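Binding component of ABC transporter (Wolinella succinogenes, PDB 3K4U) binds lysine in the crystal and probably serves as the solute-binding component of a bacterial ABC transporter. Local coordinates at residues Asp31-Arg36 with Tyr223-Val228; Trp193-Lys196 with Asp201-Asn204; Ala211-Lys214 with Ser218-Glu221. All coordinates share one frame; numbering follows the deposited sequence.

Overall arrangement
Each contact involves at least one of the helices 200-216 and 218-228. Contact 1 sets helix 218-228 against helix 30-41, contact 2 packs the start of helix 200-216 on strand 189-195, and contact 3 makes the turn from one helix to the next. Contacts 1 and 3 are neighbours, their centres about 10 Å apart, and meet where L34 CD1 lies 4.2 Å from I213 CD1. Contact 2 is farther off, about 20 Å from contact 1 and 18 Å from contact 3, centre to centre. Y88 borders residues of all three. None supplies a lysine-pocket residue: the Y219 side chain is about 14 Å from the ligand. The strand of contact 2 does carry L191, which lines the pocket.

Contact 1 of 3, residues Asp31-Arg36 with Tyr223-Val228; sequences DVDLAR and YERWFV
D33 on helix 30-41 faces W226 and R225 on helix 218-228, and one carboxylate oxygen serves both. The indole NE1 of W226 donates to D33 OD2 over 2.7 Å. That oxygen lies almost in the indole plane, at the ring edge, whereas the N-H comes to it from 45° out of the carboxylate plane; the two flat groups are turned 57° apart. R225 brings its NE to the same D33 OD2 at 3.4 Å, in the plane of its guanidinium, making a salt bridge with only a weak hydrogen bond. With CG anti to the backbone N (chi1 161°), the arginine chain bends twice, and its CG lies over one face of the W226 ring.

Aspartate suits this place because its short chain keeps the charge close to its helix; tryptophan adds a single N-H donor to a broad apolar body, which also packs on I28 and meets the ring of W232. On the far side of the carboxylate, R36 NH1 forms a long ion pair with D33 OD1. The result is an interhelical salt-bridge network joining an early helix to the last, as fits the family's two-lobed fold, in which one lobe draws on both termini.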
ATOM      1  N   ASP E  31     -12.866  -8.136  30.109  1.00 21.68           N
ATOM      2  CA  ASP E  31     -14.013  -8.925  29.633  1.00 21.90           C
ATOM      3  C   ASP E  31     -15.417  -8.449  30.068  1.00 21.20           C
ATOM      4  O   ASP E  31     -16.372  -8.590  29.299  1.00 22.85           O
ATOM      5  CB  ASP E  31     -13.840 -10.407  29.973  1.00 22.49           C
ATOM      6  CG  ASP E  31     -12.773 -11.074  29.107  1.00 33.37           C
ATOM      7  OD1 ASP E  31     -12.269 -12.151  29.458  1.00 22.90           O
ATOM      8  OD2 ASP E  31     -12.422 -10.512  28.057  1.00 23.14           O
ATOM      9  N   VAL E  32     -15.561  -7.902  31.271  1.00 18.23           N
ATOM     10  CA  VAL E  32     -16.877  -7.498  31.737  1.00 15.75           C
ATOM     11  C   VAL E  32     -17.333  -6.238  31.040  1.00 14.40           C
ATOM     12  O   VAL E  32     -18.433  -6.186  30.487  1.00 14.57           O
ATOM     13  CB  VAL E  32     -16.952  -7.385  33.276  1.00 16.42           C
ATOM     14  CG1 VAL E  32     -18.338  -6.916  33.702  1.00  2.38           C
ATOM     15  CG2 VAL E  32     -16.560  -8.768  33.958  1.00  3.11           C
ATOM     16  N   ASP E  33     -16.504  -5.215  31.033  1.00 14.22           N
ATOM     17  CA  ASP E  33     -16.744  -4.056  30.148  1.00 14.83           C
ATOM     18  C   ASP E  33     -17.105  -4.421  28.677  1.00 14.44           C
ATOM     19  O   ASP E  33     -17.949  -3.761  28.055  1.00 13.09           O
ATOM     20  CB  ASP E  33     -15.544  -3.096  30.211  1.00 15.35           C
ATOM     21  CG  ASP E  33     -15.364  -2.513  31.606  1.00 37.54           C
ATOM     22  OD1 ASP E  33     -16.254  -2.802  32.452  1.00 17.31           O
ATOM     23  OD2 ASP E  33     -14.375  -1.787  31.869  1.00 15.84           O
ATOM     24  N   LEU E  34     -16.468  -5.460  28.136  1.00 14.94           N
ATOM     25  CA  LEU E  34     -16.764  -5.899  26.784  1.00 15.95           C
ATOM     26  C   LEU E  34     -18.142  -6.479  26.759  1.00 16.17           C
ATOM     27  O   LEU E  34     -18.991  -6.103  25.927  1.00 15.99           O
ATOM     28  CB  LEU E  34     -15.749  -6.965  26.332  1.00 16.64           C
ATOM     29  CG  LEU E  34     -14.547  -6.627  25.424  1.00 18.39           C
ATOM     30  CD1 LEU E  34     -14.283  -5.152  25.304  1.00 16.19           C
ATOM     31  CD2 LEU E  34     -13.288  -7.377  25.826  1.00 16.11           C
ATOM     32  N   ALA E  35     -18.354  -7.410  27.678  1.00 17.41           N
ATOM     33  CA  ALA E  35     -19.652  -8.077  27.859  1.00 18.86           C
ATOM     34  C   ALA E  35     -20.750  -7.068  28.117  1.00 19.84           C
ATOM     35  O   ALA E  35     -21.888  -7.255  27.691  1.00 19.98           O
ATOM     36  CB  ALA E  35     -19.568  -9.067  28.993  1.00 18.85           C
ATOM     37  N   ARG E  36     -20.397  -5.980  28.789  1.00 21.23           N
ATOM     38  CA  ARG E  36     -21.347  -4.895  29.049  1.00 22.58           C
ATOM     39  C   ARG E  36     -21.675  -4.166  27.742  1.00 22.68           C
ATOM     40  O   ARG E  36     -22.843  -3.911  27.462  1.00 23.43           O
ATOM     41  CB  ARG E  36     -20.830  -3.962  30.168  1.00 23.29           C
ATOM     42  CG  ARG E  36     -21.828  -2.925  30.661  1.00 48.43           C
ATOM     43  CD  ARG E  36     -21.401  -2.267  32.007  1.00 25.57           C
ATOM     44  NE  ARG E  36     -21.853  -3.035  33.170  1.00 48.72           N
ATOM     45  CZ  ARG E  36     -21.054  -3.710  33.992  1.00 25.79           C
ATOM     46  NH1 ARG E  36     -19.736  -3.703  33.813  1.00 49.29           N
ATOM     47  NH2 ARG E  36     -21.569  -4.385  35.010  1.00 48.97           N
ATOM     48  N   TYR E 223      -9.059  -1.004  26.624  1.00 19.53           N
ATOM     49  CA  TYR E 223      -7.675  -1.502  26.652  1.00 19.99           C
ATOM     50  C   TYR E 223      -6.760  -0.696  27.585  1.00 20.09           C
ATOM     51  O   TYR E 223      -6.121  -1.244  28.472  1.00 20.38           O
ATOM     52  CB  TYR E 223      -7.045  -1.602  25.252  1.00 19.90           C
ATOM     53  CG  TYR E 223      -5.687  -2.227  25.338  1.00 21.63           C
ATOM     54  CD1 TYR E 223      -5.556  -3.621  25.388  1.00 19.81           C
ATOM     55  CD2 TYR E 223      -4.526  -1.436  25.453  1.00 19.41           C
ATOM     56  CE1 TYR E 223      -4.283  -4.230  25.528  1.00 22.06           C
ATOM     57  CE2 TYR E 223      -3.252  -2.030  25.614  1.00 21.42           C
ATOM     58  CZ  TYR E 223      -3.138  -3.425  25.641  1.00 20.04           C
ATOM     59  OH  TYR E 223      -1.904  -4.049  25.775  1.00 21.75           O
ATOM     60  N   GLU E 224      -6.711   0.602  27.378  1.00 21.25           N
ATOM     61  CA  GLU E 224      -5.937   1.489  28.235  1.00 23.65           C
ATOM     62  C   GLU E 224      -6.347   1.231  29.670  1.00 24.17           C
ATOM     63  O   GLU E 224      -5.524   0.883  30.525  1.00 24.74           O
ATOM     64  CB  GLU E 224      -6.166   2.972  27.851  1.00 24.66           C
ATOM     65  CG  GLU E 224      -5.275   3.495  26.741  1.00 44.23           C
ATOM     66  CD  GLU E 224      -4.303   4.597  27.210  1.00 26.95           C
ATOM     67  OE1 GLU E 224      -4.267   5.688  26.578  1.00 44.65           O
ATOM     68  OE2 GLU E 224      -3.566   4.376  28.211  1.00 45.23           O
ATOM     69  N   ARG E 225      -7.645   1.353  29.908  1.00 24.50           N
ATOM     70  CA  ARG E 225      -8.188   1.222  31.245  1.00 24.70           C
ATOM     71  C   ARG E 225      -7.706   0.014  32.006  1.00 24.67           C
ATOM     72  O   ARG E 225      -7.453   0.162  33.182  1.00 26.30           O
ATOM     73  CB  ARG E 225      -9.708   1.241  31.235  1.00 25.10           C
ATOM     74  CG  ARG E 225     -10.303   0.646  32.506  1.00  6.16           C
ATOM     75  CD  ARG E 225     -11.476   1.459  32.911  1.00 25.07           C
ATOM     76  NE  ARG E 225     -12.690   1.134  32.188  1.00  5.91           N
ATOM     77  CZ  ARG E 225     -13.344   1.974  31.378  1.00 26.10           C
ATOM     78  NH1 ARG E 225     -14.486   1.600  30.794  1.00  6.87           N
ATOM     79  NH2 ARG E 225     -12.872   3.198  31.142  1.00  8.21           N
ATOM     80  N   TRP E 226      -7.586  -1.157  31.363  1.00 23.34           N
ATOM     81  CA  TRP E 226      -7.275  -2.406  32.078  1.00 23.25           C
ATOM     82  C   TRP E 226      -5.860  -2.890  31.945  1.00 24.68           C
ATOM     83  O   TRP E 226      -5.312  -3.518  32.870  1.00 25.06           O
ATOM     84  CB  TRP E 226      -8.226  -3.529  31.666  1.00 22.98           C
ATOM     85  CG  TRP E 226      -9.616  -3.196  32.032  1.00 22.56           C
ATOM     86  CD1 TRP E 226     -10.566  -2.698  31.217  1.00 22.61           C
ATOM     87  CD2 TRP E 226     -10.194  -3.264  33.340  1.00 23.19           C
ATOM     88  NE1 TRP E 226     -11.719  -2.463  31.925  1.00 23.20           N
ATOM     89  CE2 TRP E 226     -11.517  -2.796  33.233  1.00 21.93           C
ATOM     90  CE3 TRP E 226      -9.720  -3.677  34.594  1.00 22.22           C
ATOM     91  CZ2 TRP E 226     -12.394  -2.738  34.330  1.00 23.73           C
ATOM     92  CZ3 TRP E 226     -10.598  -3.605  35.710  1.00 23.86           C
ATOM     93  CH2 TRP E 226     -11.916  -3.141  35.561  1.00 22.01           C
ATOM     94  N   PHE E 227      -5.246  -2.595  30.803  1.00 25.17           N
ATOM     95  CA  PHE E 227      -3.962  -3.182  30.500  1.00 25.53           C
ATOM     96  C   PHE E 227      -2.788  -2.243  30.655  1.00 28.25           C
ATOM     97  O   PHE E 227      -1.638  -2.672  30.603  1.00 28.67           O
ATOM     98  CB  PHE E 227      -3.994  -3.642  29.079  1.00 24.53           C
ATOM     99  CG  PHE E 227      -4.773  -4.854  28.875  1.00 22.38           C
ATOM    100  CD1 PHE E 227      -4.190  -6.092  29.064  1.00 23.61           C
ATOM    101  CD2 PHE E 227      -6.089  -4.778  28.459  1.00 24.47           C
ATOM    102  CE1 PHE E 227      -4.902  -7.222  28.845  1.00 22.16           C
ATOM    103  CE2 PHE E 227      -6.827  -5.940  28.236  1.00 22.03           C
ATOM    104  CZ  PHE E 227      -6.239  -7.152  28.431  1.00 23.62           C
ATOM    105  N   VAL E 228      -3.073  -0.956  30.797  1.00 30.23           N
ATOM    106  CA  VAL E 228      -2.030   0.038  30.832  1.00 32.36           C
ATOM    107  C   VAL E 228      -2.072   0.824  32.135  1.00 34.81           C
ATOM    108  O   VAL E 228      -1.095   0.813  32.911  1.00 34.56           O
ATOM    109  CB  VAL E 228      -2.145   0.973  29.615  1.00 32.57           C
ATOM    110  CG1 VAL E 228      -1.377   2.277  29.841  1.00 15.74           C
ATOM    111  CG2 VAL E 228      -1.679   0.229  28.352  1.00 16.56           C
TER

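Contact 2 of 3, residues Trp193-Lys196 with Asp201-Asn204; sequences WAIK and DFLN
I195, near the end of strand 189-195, packs against F202 and L203 in a purely apolar strand-to-helix contact, formed where the chain leaves the strand and soon enters helix 200-216. The isoleucine uses both of its branches. Its CG2 methyl comes to F202 CE2 at 3.7 Å, while the longer arm brings CD1 to 3.9 Å from F202 CD2. The same CD1 also lies 4.0 Å from L203 CG, so the tip of the arm meets both helix residues. This division follows from chi1 of 63°, which puts CG1 between the backbone N and the carbonyl carbon and CG2 beside the N. F202 extends its ring from the helix, and the methyl meets it obliquely, at its CD2-CE2 side.

A beta-branched residue suits an extended strand, and its two arms can hold F202 together while the longer one also reaches L203; an alanine here would probably leave F202 CE2 and L203 CG without their apolar partners and open a gap between strand and helix.

D201 and N204 hydrogen-bond to a second subunit, and L203 packs on N204 of a third, so this corner borders the subunit interface. Within the chain, the I195 side chain also touches I67 of strand 67-68 and its backbone hydrogen-bonds with N83, leaving the end of strand 189-195 with strand 67-68 and helix 200-216 as neighbours.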
ATOM      1  N   TRP E 193     -13.891 -15.170  21.808  1.00 13.73           N
ATOM      2  CA  TRP E 193     -15.087 -15.451  22.561  1.00 13.18           C
ATOM      3  C   TRP E 193     -15.567 -16.716  21.937  1.00 16.91           C
ATOM      4  O   TRP E 193     -15.606 -16.789  20.705  1.00 19.45           O
ATOM      5  CB  TRP E 193     -16.194 -14.381  22.369  1.00  9.19           C
ATOM      6  CG  TRP E 193     -15.711 -13.020  22.620  1.00  5.57           C
ATOM      7  CD1 TRP E 193     -14.814 -12.646  23.572  1.00  6.36           C
ATOM      8  CD2 TRP E 193     -16.023 -11.844  21.865  1.00  6.84           C
ATOM      9  NE1 TRP E 193     -14.566 -11.293  23.468  1.00  7.21           N
ATOM     10  CE2 TRP E 193     -15.294 -10.787  22.424  1.00  4.20           C
ATOM     11  CE3 TRP E 193     -16.825 -11.594  20.745  1.00  4.51           C
ATOM     12  CZ2 TRP E 193     -15.342  -9.496  21.916  1.00  7.04           C
ATOM     13  CZ3 TRP E 193     -16.895 -10.296  20.253  1.00  6.77           C
ATOM     14  CH2 TRP E 193     -16.166  -9.262  20.849  1.00  3.85           C
ATOM     15  N   ALA E 194     -15.989 -17.681  22.758  1.00 16.75           N
ATOM     16  CA  ALA E 194     -16.605 -18.902  22.235  1.00 16.13           C
ATOM     17  C   ALA E 194     -18.135 -18.897  22.376  1.00 16.90           C
ATOM     18  O   ALA E 194     -18.709 -18.189  23.235  1.00 17.51           O
ATOM     19  CB  ALA E 194     -16.021 -20.104  22.892  1.00 15.23           C
ATOM     20  N   ILE E 195     -18.762 -19.675  21.493  1.00 16.07           N
ATOM     21  CA  ILE E 195     -20.177 -19.850  21.409  1.00 17.04           C
ATOM     22  C   ILE E 195     -20.462 -21.254  20.850  1.00 19.11           C
ATOM     23  O   ILE E 195     -19.558 -21.934  20.351  1.00 20.02           O
ATOM     24  CB  ILE E 195     -20.816 -18.819  20.508  1.00 16.75           C
ATOM     25  CG1 ILE E 195     -20.303 -18.972  19.074  1.00 17.91           C
ATOM     26  CG2 ILE E 195     -20.599 -17.436  21.084  1.00 17.53           C
ATOM     27  CD1 ILE E 195     -21.158 -18.193  18.032  1.00 17.88           C
ATOM     28  N   LYS E 196     -21.703 -21.712  20.912  1.00 18.85           N
ATOM     29  CA  LYS E 196     -21.888 -23.050  20.425  1.00 19.81           C
ATOM     30  C   LYS E 196     -22.153 -23.123  18.930  1.00 20.98           C
ATOM     31  O   LYS E 196     -22.614 -22.179  18.307  1.00 20.82           O
ATOM     32  CB  LYS E 196     -22.902 -23.834  21.238  1.00 20.43           C
ATOM     33  CG  LYS E 196     -24.156 -23.156  21.489  1.00 24.37           C
ATOM     34  CD  LYS E 196     -25.044 -24.115  22.192  1.00 24.44           C
ATOM     35  CE  LYS E 196     -25.831 -24.970  21.182  1.00 25.79           C
ATOM     36  NZ  LYS E 196     -26.937 -24.141  20.529  1.00 27.28           N
ATOM     37  N   ASP E 201     -25.174 -16.906  12.164  1.00 17.17           N
ATOM     38  CA  ASP E 201     -25.723 -15.573  12.437  1.00 17.21           C
ATOM     39  C   ASP E 201     -25.096 -14.863  13.612  1.00 16.09           C
ATOM     40  O   ASP E 201     -24.795 -13.683  13.548  1.00 18.06           O
ATOM     41  CB  ASP E 201     -27.190 -15.692  12.723  1.00 18.86           C
ATOM     42  CG  ASP E 201     -27.936 -16.270  11.563  1.00 45.41           C
ATOM     43  OD1 ASP E 201     -27.483 -16.037  10.419  1.00 21.49           O
ATOM     44  OD2 ASP E 201     -28.966 -16.946  11.782  1.00 21.16           O
ATOM     45  N   PHE E 202     -24.919 -15.567  14.705  1.00 13.24           N
ATOM     46  CA  PHE E 202     -24.488 -14.910  15.892  1.00 11.72           C
ATOM     47  C   PHE E 202     -23.014 -14.578  15.738  1.00 11.97           C
ATOM     48  O   PHE E 202     -22.608 -13.497  16.110  1.00 12.25           O
ATOM     49  CB  PHE E 202     -24.778 -15.802  17.105  1.00 10.40           C
ATOM     50  CG  PHE E 202     -24.464 -15.172  18.425  1.00  2.04           C
ATOM     51  CD1 PHE E 202     -24.672 -13.846  18.633  1.00  8.61           C
ATOM     52  CD2 PHE E 202     -23.979 -15.944  19.471  1.00  9.31           C
ATOM     53  CE1 PHE E 202     -24.416 -13.267  19.861  1.00  3.28           C
ATOM     54  CE2 PHE E 202     -23.681 -15.360  20.730  1.00  3.84           C
ATOM     55  CZ  PHE E 202     -23.912 -14.010  20.921  1.00  8.36           C
ATOM     56  N   LEU E 203     -22.224 -15.529  15.218  1.00 11.70           N
ATOM     57  CA  LEU E 203     -20.873 -15.256  14.654  1.00 10.48           C
ATOM     58  C   LEU E 203     -20.817 -14.047  13.742  1.00 10.87           C
ATOM     59  O   LEU E 203     -19.987 -13.156  13.947  1.00 12.52           O
ATOM     60  CB  LEU E 203     -20.411 -16.422  13.817  1.00  9.78           C
ATOM     61  CG  LEU E 203     -19.531 -17.439  14.483  1.00 16.88           C
ATOM     62  CD1 LEU E 203     -19.258 -18.530  13.485  1.00  8.44           C
ATOM     63  CD2 LEU E 203     -18.320 -16.661  14.827  1.00 10.14           C
ATOM     64  N   ASN E 204     -21.687 -13.989  12.736  1.00  9.72           N
ATOM     65  CA  ASN E 204     -21.726 -12.794  11.913  1.00  9.76           C
ATOM     66  C   ASN E 204     -21.821 -11.601  12.809  1.00 10.30           C
ATOM     67  O   ASN E 204     -21.023 -10.690  12.683  1.00 12.11           O
ATOM     68  CB  ASN E 204     -22.913 -12.786  10.957  1.00 10.63           C
ATOM     69  CG  ASN E 204     -22.756 -11.764   9.874  1.00 19.09           C
ATOM     70  OD1 ASN E 204     -23.568 -10.846   9.712  1.00 11.16           O
ATOM     71  ND2 ASN E 204     -21.691 -11.909   9.117  1.00 11.39           N
TER

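Contact 3 of 3, residues Ala211-Lys214 with Ser218-Glu221; sequences AQIK and SYDE
K214 and Y219 lie side by side and point the same way, the lysine chain running over one face of the phenol ring. Its ammonium makes a cation-pi contact, NZ standing 3.8 Å from the centre of the Y219 ring and 27° off the normal. Further back, CD gives a CH-pi contact at 4.1 Å from the same ring centre. I213 approaches from the edge instead, its CD1 4.0 Å from Y219 CD1, and its CB packs on S218 CB at 3.8 Å. A chi1 of -175° swings the ring away from its own backbone N, turning one face to K214 and an edge to I213.

The backbone sets up this helix-to-helix corner: Y219 N donates to I213 O over 2.8 Å, tying helix 200-216 to helix 218-228. A water 2.7 Å from I213 O that accepts from D220 N gives a second link.

Further out, K214 NZ hydrogen-bonds to the carbonyl of Y88, to which Y219 OH makes a weak bond. Tyrosine thus offers a face to the lysine and a hydroxyl to that carbonyl, while lysine's methylenes cover the ring. Held by pi electrons and a carbonyl oxygen together, the ammonium's charge is likely to be stabilised without a carboxylate of these two segments pairing with it.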
ATOM      1  N   ALA E 211     -15.367  -5.708  15.010  1.00 16.29           N
ATOM      2  CA  ALA E 211     -14.813  -4.719  14.072  1.00 16.10           C
ATOM      3  C   ALA E 211     -15.226  -3.298  14.481  1.00 16.74           C
ATOM      4  O   ALA E 211     -14.406  -2.388  14.423  1.00 16.24           O
ATOM      5  CB  ALA E 211     -15.272  -5.011  12.698  1.00 15.54           C
ATOM      6  N   GLN E 212     -16.485  -3.127  14.916  1.00 17.29           N
ATOM      7  CA  GLN E 212     -16.998  -1.821  15.384  1.00 17.77           C
ATOM      8  C   GLN E 212     -16.250  -1.210  16.563  1.00 17.43           C
ATOM      9  O   GLN E 212     -16.012  -0.003  16.601  1.00 16.00           O
ATOM     10  CB  GLN E 212     -18.483  -1.888  15.743  1.00 18.49           C
ATOM     11  CG  GLN E 212     -19.392  -1.170  14.755  1.00 34.54           C
ATOM     12  CD  GLN E 212     -19.375   0.356  14.903  1.00 20.11           C
ATOM     13  OE1 GLN E 212     -19.820   1.066  14.011  1.00 34.40           O
ATOM     14  NE2 GLN E 212     -18.897   0.850  16.033  1.00 34.26           N
ATOM     15  N   ILE E 213     -15.879  -2.035  17.534  1.00 17.67           N
ATOM     16  CA  ILE E 213     -15.242  -1.467  18.720  1.00 17.21           C
ATOM     17  C   ILE E 213     -13.755  -1.238  18.562  1.00 18.55           C
ATOM     18  O   ILE E 213     -13.187  -0.343  19.215  1.00 19.20           O
ATOM     19  CB  ILE E 213     -15.648  -2.170  20.017  1.00 15.33           C
ATOM     20  CG1 ILE E 213     -15.328  -3.650  19.981  1.00  7.47           C
ATOM     21  CG2 ILE E 213     -17.146  -2.047  20.146  1.00  9.69           C
ATOM     22  CD1 ILE E 213     -14.904  -4.200  21.286  1.00 13.75           C
ATOM     23  N   LYS E 214     -13.135  -1.992  17.663  1.00 19.73           N
ATOM     24  CA  LYS E 214     -11.762  -1.679  17.216  1.00 21.48           C
ATOM     25  C   LYS E 214     -11.659  -0.312  16.504  1.00 23.10           C
ATOM     26  O   LYS E 214     -10.675   0.399  16.692  1.00 23.69           O
ATOM     27  CB  LYS E 214     -11.230  -2.761  16.282  1.00 21.47           C
ATOM     28  CG  LYS E 214     -11.211  -4.170  16.841  1.00  8.33           C
ATOM     29  CD  LYS E 214      -9.918  -4.421  17.642  1.00 21.67           C
ATOM     30  CE  LYS E 214      -9.655  -5.921  17.748  1.00  8.26           C
ATOM     31  NZ  LYS E 214      -8.587  -6.205  18.757  1.00 21.47           N
ATOM     32  N   SER E 218     -13.710   2.657  21.386  1.00 24.86           N
ATOM     33  CA  SER E 218     -14.158   1.823  22.505  1.00 24.05           C
ATOM     34  C   SER E 218     -13.089   0.834  22.910  1.00 24.22           C
ATOM     35  O   SER E 218     -12.551   0.886  24.029  1.00 24.66           O
ATOM     36  CB  SER E 218     -15.412   1.035  22.126  1.00 24.31           C
ATOM     37  OG  SER E 218     -16.530   1.888  21.981  1.00 46.19           O
ATOM     38  N   TYR E 219     -12.766  -0.084  22.001  1.00 23.69           N
ATOM     39  CA  TYR E 219     -11.766  -1.092  22.319  1.00 22.90           C
ATOM     40  C   TYR E 219     -10.533  -0.441  22.989  1.00 24.04           C
ATOM     41  O   TYR E 219     -10.131  -0.842  24.088  1.00 24.63           O
ATOM     42  CB  TYR E 219     -11.359  -1.874  21.073  1.00 20.65           C
ATOM     43  CG  TYR E 219     -10.420  -2.998  21.379  1.00 12.38           C
ATOM     44  CD1 TYR E 219     -10.895  -4.288  21.568  1.00 18.54           C
ATOM     45  CD2 TYR E 219      -9.046  -2.773  21.481  1.00 18.80           C
ATOM     46  CE1 TYR E 219     -10.028  -5.319  21.842  1.00 12.12           C
ATOM     47  CE2 TYR E 219      -8.181  -3.806  21.775  1.00 12.06           C
ATOM     48  CZ  TYR E 219      -8.697  -5.056  21.952  1.00 16.93           C
ATOM     49  OH  TYR E 219      -7.869  -6.060  22.244  1.00 13.39           O
ATOM     50  N   ASP E 220      -9.957   0.573  22.343  1.00 23.83           N
ATOM     51  CA  ASP E 220      -8.695   1.147  22.815  1.00 23.71           C
ATOM     52  C   ASP E 220      -8.833   1.669  24.219  1.00 23.28           C
ATOM     53  O   ASP E 220      -7.955   1.460  25.058  1.00 22.93           O
ATOM     54  CB  ASP E 220      -8.204   2.226  21.860  1.00 23.89           C
ATOM     55  CG  ASP E 220      -8.005   1.684  20.463  1.00 32.30           C
ATOM     56  OD1 ASP E 220      -8.752   2.105  19.556  1.00 24.96           O
ATOM     57  OD2 ASP E 220      -7.158   0.783  20.283  1.00 24.26           O
ATOM     58  N   GLU E 221      -9.961   2.328  24.462  1.00 23.10           N
ATOM     59  CA  GLU E 221     -10.343   2.816  25.773  1.00 22.81           C
ATOM     60  C   GLU E 221     -10.344   1.657  26.792  1.00 22.53           C
ATOM     61  O   GLU E 221      -9.530   1.623  27.705  1.00 23.69           O
ATOM     62  CB  GLU E 221     -11.727   3.426  25.648  1.00 23.39           C
ATOM     63  CG  GLU E 221     -12.115   4.366  26.750  1.00 50.64           C
ATOM     64  CD  GLU E 221     -13.345   5.172  26.367  1.00 25.77           C
ATOM     65  OE1 GLU E 221     -14.183   5.455  27.270  1.00 50.53           O
ATOM     66  OE2 GLU E 221     -13.468   5.502  25.157  1.00 50.66           O
TER
HETATM   67  O   HOH W   1     -10.929   1.078  19.748  1.00 18.75           O